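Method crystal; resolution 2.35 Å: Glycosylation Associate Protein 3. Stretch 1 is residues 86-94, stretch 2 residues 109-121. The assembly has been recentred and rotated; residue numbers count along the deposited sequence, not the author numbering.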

# COMPACT_ATOMS: atom_id res chain seq x y z
N VAL C 86 -6.07 -19.55 4.26
CA VAL C 86 -6.37 -19.03 2.94
C VAL C 86 -6.40 -20.20 1.96
O VAL C 86 -5.47 -21.01 1.92
CB VAL C 86 -5.34 -17.97 2.50
CG1 VAL C 86 -5.64 -17.47 1.11
CG2 VAL C 86 -5.35 -16.79 3.46
N ARG C 87 -7.46 -20.28 1.18
CA ARG C 87 -7.65 -21.30 0.17
C ARG C 87 -7.66 -20.63 -1.21
O ARG C 87 -8.52 -19.78 -1.49
CB ARG C 87 -8.95 -22.05 0.42
CG ARG C 87 -9.25 -23.16 -0.57
CD ARG C 87 -10.41 -24.04 -0.02
NE ARG C 87 -11.06 -24.81 -1.09
CZ ARG C 87 -11.37 -26.10 -1.00
NH1 ARG C 87 -11.09 -26.80 0.10
NH2 ARG C 87 -11.98 -26.70 -2.03
N ILE C 88 -6.71 -21.02 -2.05
CA ILE C 88 -6.74 -20.67 -3.46
C ILE C 88 -7.28 -21.87 -4.23
O ILE C 88 -6.78 -23.00 -4.06
CB ILE C 88 -5.36 -20.23 -3.97
CG1 ILE C 88 -5.40 -19.91 -5.46
CG2 ILE C 88 -4.29 -21.28 -3.69
CD1 ILE C 88 -4.19 -19.07 -5.90
N GLU C 89 -8.30 -21.65 -5.04
CA GLU C 89 -8.96 -22.73 -5.78
C GLU C 89 -9.00 -22.39 -7.26
O GLU C 89 -9.26 -21.24 -7.63
CB GLU C 89 -10.38 -22.97 -5.26
CG GLU C 89 -11.02 -24.24 -5.83
CD GLU C 89 -12.04 -24.87 -4.89
OE1 GLU C 89 -12.33 -24.31 -3.80
OE2 GLU C 89 -12.57 -25.94 -5.23
N PHE C 90 -8.76 -23.39 -8.10
CA PHE C 90 -8.70 -23.23 -9.54
C PHE C 90 -9.91 -23.87 -10.21
O PHE C 90 -10.42 -24.90 -9.75
CB PHE C 90 -7.38 -23.81 -10.09
CG PHE C 90 -6.16 -23.38 -9.29
CD1 PHE C 90 -5.69 -22.07 -9.37
CD2 PHE C 90 -5.52 -24.26 -8.43
CE1 PHE C 90 -4.57 -21.66 -8.61
CE2 PHE C 90 -4.40 -23.85 -7.68
CZ PHE C 90 -3.93 -22.55 -7.77
N TYR C 91 -10.39 -23.24 -11.28
CA TYR C 91 -11.62 -23.64 -11.95
C TYR C 91 -11.37 -23.67 -13.44
O TYR C 91 -10.70 -22.79 -13.99
CB TYR C 91 -12.79 -22.68 -11.63
CG TYR C 91 -13.16 -22.66 -10.15
CD1 TYR C 91 -12.50 -21.81 -9.26
CD2 TYR C 91 -14.15 -23.51 -9.65
CE1 TYR C 91 -12.82 -21.80 -7.91
CE2 TYR C 91 -14.48 -23.50 -8.31
CZ TYR C 91 -13.81 -22.65 -7.44
OH TYR C 91 -14.15 -22.63 -6.11
N ASN C 92 -11.88 -24.71 -14.09
CA ASN C 92 -11.78 -24.77 -15.54
C ASN C 92 -12.85 -23.87 -16.14
O ASN C 92 -13.60 -23.17 -15.44
CB ASN C 92 -11.87 -26.21 -16.03
CG ASN C 92 -13.21 -26.85 -15.73
OD1 ASN C 92 -14.21 -26.18 -15.40
ND2 ASN C 92 -13.25 -28.17 -15.83
N ARG C 93 -12.95 -23.90 -17.46
CA ARG C 93 -13.85 -23.01 -18.18
C ARG C 93 -15.31 -23.44 -18.04
O ARG C 93 -16.20 -22.68 -18.43
CB ARG C 93 -13.36 -22.93 -19.64
CG ARG C 93 -14.35 -22.95 -20.76
CD ARG C 93 -13.66 -22.79 -22.13
NE ARG C 93 -12.65 -21.72 -22.25
CZ ARG C 93 -11.37 -21.94 -22.52
NH1 ARG C 93 -10.90 -23.18 -22.64
NH2 ARG C 93 -10.52 -20.92 -22.64
N PHE C 94 -15.58 -24.61 -17.46
CA PHE C 94 -16.95 -24.99 -17.11
C PHE C 94 -17.26 -24.73 -15.65
O PHE C 94 -18.29 -25.18 -15.16
CB PHE C 94 -17.20 -26.46 -17.44
CG PHE C 94 -16.89 -26.81 -18.85
CD1 PHE C 94 -15.61 -27.20 -19.22
CD2 PHE C 94 -17.87 -26.71 -19.83
CE1 PHE C 94 -15.31 -27.51 -20.53
CE2 PHE C 94 -17.59 -27.02 -21.15
CZ PHE C 94 -16.31 -27.42 -21.50
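Stretch 2 109-121: IFIYPKEAYTYTI

What holds the two stretches together most firmly? Strand 118-121 runs antiparallel to strand 86-91, their axes 4.7 Å apart at closest approach and crossing at 160°, and backbone hydrogen bonds join them. E89 and T120 form a reciprocal pair: E89 N donates to T120 O at 3.0 Å, and T120 N to E89 O at 2.9 Å. Two residues on, Y91 N donates to T118 O at 2.9 Å, while Y91 O accepts from both T118 N at 3.0 Å and Y117 N at 2.7 Å. That second donor extends the ladder just past the strand.

How does stretch 2 reach this position? Extended through 109-111, it reverses direction in a type I turn from P113 to A116, closed by A116 N donating to P113 O at 3.2 Å, and is extended again from T118. I88 then faces I121 and F90 faces Y119, each with CA atoms 4.4 Å apart, in non-hydrogen-bonded pairs.

What does water add? One water bridges R87 O and T120 OG1, at 2.8 Å from each; another links Y91 OH and T120 OG1, again at 2.8 Å from each. T120 thus meets stretch 1 through its side chain as well as its backbone.

Which side chains pack on the face carrying I88 and F90? The F90 ring is the centre: P113 CD lies 3.5 Å from its centroid, almost on the ring normal, while F90 CB meets A116 CB at 3.8 Å and F90 CD1 meets Y119 CB at 3.6 Å. I88 CD1 reaches F110 CZ at 3.5 Å.

And at the outer end? R93 lies over the face of the exposed Y117 ring, its CB 4.1 Å from the ring centroid.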

# COMPACT_ATOMS: atom_id res chain seq x y z
N ILE C 109 4.16 -21.17 -2.03
CA ILE C 109 4.49 -21.04 -3.44
C ILE C 109 3.76 -22.15 -4.16
O ILE C 109 3.82 -23.31 -3.75
CB ILE C 109 6.01 -21.11 -3.67
CG1 ILE C 109 6.68 -19.93 -2.96
CG2 ILE C 109 6.32 -21.08 -5.17
CD1 ILE C 109 8.17 -19.83 -3.23
N PHE C 110 3.05 -21.79 -5.22
CA PHE C 110 2.29 -22.75 -5.99
C PHE C 110 2.55 -22.49 -7.46
O PHE C 110 2.96 -21.39 -7.84
CB PHE C 110 0.79 -22.65 -5.70
CG PHE C 110 0.18 -21.33 -6.16
CD1 PHE C 110 0.23 -20.21 -5.35
CD2 PHE C 110 -0.41 -21.22 -7.42
CE1 PHE C 110 -0.32 -19.00 -5.76
CE2 PHE C 110 -0.96 -20.02 -7.85
CZ PHE C 110 -0.91 -18.90 -7.02
N ILE C 111 2.29 -23.50 -8.29
CA ILE C 111 2.28 -23.34 -9.74
C ILE C 111 0.84 -23.14 -10.19
O ILE C 111 -0.04 -23.92 -9.82
CB ILE C 111 2.92 -24.54 -10.43
CG1 ILE C 111 4.45 -24.40 -10.39
CG2 ILE C 111 2.43 -24.66 -11.86
CD1 ILE C 111 5.15 -25.72 -10.35
N TYR C 112 0.59 -22.09 -10.96
CA TYR C 112 -0.73 -21.91 -11.55
C TYR C 112 -0.96 -23.06 -12.53
O TYR C 112 -0.22 -23.18 -13.51
CB TYR C 112 -0.83 -20.57 -12.26
CG TYR C 112 -2.22 -20.21 -12.74
CD1 TYR C 112 -3.27 -20.01 -11.83
CD2 TYR C 112 -2.48 -20.04 -14.10
CE1 TYR C 112 -4.56 -19.66 -12.28
CE2 TYR C 112 -3.76 -19.69 -14.56
CZ TYR C 112 -4.79 -19.50 -13.65
OH TYR C 112 -6.05 -19.16 -14.12
N PRO C 113 -1.93 -23.93 -12.28
CA PRO C 113 -1.97 -25.22 -12.99
C PRO C 113 -2.53 -25.11 -14.40
O PRO C 113 -3.23 -24.16 -14.75
CB PRO C 113 -2.89 -26.07 -12.10
CG PRO C 113 -3.78 -25.08 -11.46
CD PRO C 113 -2.95 -23.85 -11.23
N LYS C 114 -2.23 -26.15 -15.20
CA LYS C 114 -2.56 -26.17 -16.63
C LYS C 114 -4.06 -26.18 -16.88
O LYS C 114 -4.50 -25.68 -17.92
CB LYS C 114 -1.94 -27.38 -17.33
CG LYS C 114 -0.50 -27.26 -17.83
CD LYS C 114 0.45 -26.70 -16.79
CE LYS C 114 0.91 -27.85 -15.92
NZ LYS C 114 1.98 -27.48 -14.97
N GLU C 115 -4.84 -26.76 -15.99
CA GLU C 115 -6.29 -26.85 -16.16
C GLU C 115 -7.03 -25.62 -15.64
O GLU C 115 -8.25 -25.52 -15.82
CB GLU C 115 -6.83 -28.10 -15.46
CG GLU C 115 -6.46 -29.38 -16.18
CD GLU C 115 -6.95 -29.40 -17.61
OE1 GLU C 115 -8.11 -29.04 -17.86
OE2 GLU C 115 -6.16 -29.78 -18.49
N ALA C 116 -6.33 -24.69 -15.01
CA ALA C 116 -6.97 -23.51 -14.46
C ALA C 116 -7.39 -22.56 -15.59
O ALA C 116 -6.56 -22.17 -16.41
CB ALA C 116 -6.02 -22.79 -13.49
N TYR C 117 -8.67 -22.23 -15.63
CA TYR C 117 -9.18 -21.12 -16.42
C TYR C 117 -9.30 -19.85 -15.58
O TYR C 117 -8.81 -18.79 -15.97
CB TYR C 117 -10.55 -21.46 -17.03
CG TYR C 117 -10.97 -20.44 -18.07
CD1 TYR C 117 -10.22 -20.27 -19.24
CD2 TYR C 117 -12.07 -19.61 -17.85
CE1 TYR C 117 -10.57 -19.31 -20.19
CE2 TYR C 117 -12.45 -18.65 -18.82
CZ TYR C 117 -11.70 -18.52 -19.98
OH TYR C 117 -12.02 -17.58 -20.95
N THR C 118 -9.95 -19.94 -14.42
CA THR C 118 -10.00 -18.85 -13.45
C THR C 118 -9.57 -19.37 -12.08
O THR C 118 -9.34 -20.57 -11.88
CB THR C 118 -11.41 -18.24 -13.34
OG1 THR C 118 -12.30 -19.21 -12.78
CG2 THR C 118 -11.91 -17.81 -14.71
N TYR C 119 -9.49 -18.47 -11.10
CA TYR C 119 -9.21 -18.90 -9.74
C TYR C 119 -9.82 -17.92 -8.75
O TYR C 119 -10.15 -16.78 -9.08
CB TYR C 119 -7.69 -19.08 -9.50
CG TYR C 119 -6.86 -17.81 -9.49
CD1 TYR C 119 -6.56 -17.12 -10.68
CD2 TYR C 119 -6.37 -17.28 -8.29
CE1 TYR C 119 -5.81 -15.95 -10.66
CE2 TYR C 119 -5.61 -16.10 -8.27
CZ TYR C 119 -5.33 -15.45 -9.46
OH TYR C 119 -4.58 -14.30 -9.44
N THR C 120 -10.00 -18.39 -7.53
CA THR C 120 -10.49 -17.56 -6.44
C THR C 120 -9.55 -17.73 -5.26
O THR C 120 -8.86 -18.73 -5.14
CB THR C 120 -11.90 -17.95 -5.99
OG1 THR C 120 -11.86 -19.27 -5.45
CG2 THR C 120 -12.91 -17.89 -7.16
N ILE C 121 -9.57 -16.76 -4.35
CA ILE C 121 -8.86 -16.88 -3.09
C ILE C 121 -9.84 -16.54 -1.98
O ILE C 121 -10.53 -15.52 -2.07
CB ILE C 121 -7.62 -15.97 -3.03
CG1 ILE C 121 -6.65 -16.32 -4.16
CG2 ILE C 121 -6.95 -16.11 -1.70
CD1 ILE C 121 -5.47 -15.35 -4.33
O HOH W 1 -10.90 -19.80 -2.88
O HOH W 2 -14.41 -20.19 -4.70
O HOH W 3 -10.77 -29.32 -17.19
O HOH W 4 -13.43 -19.27 -22.82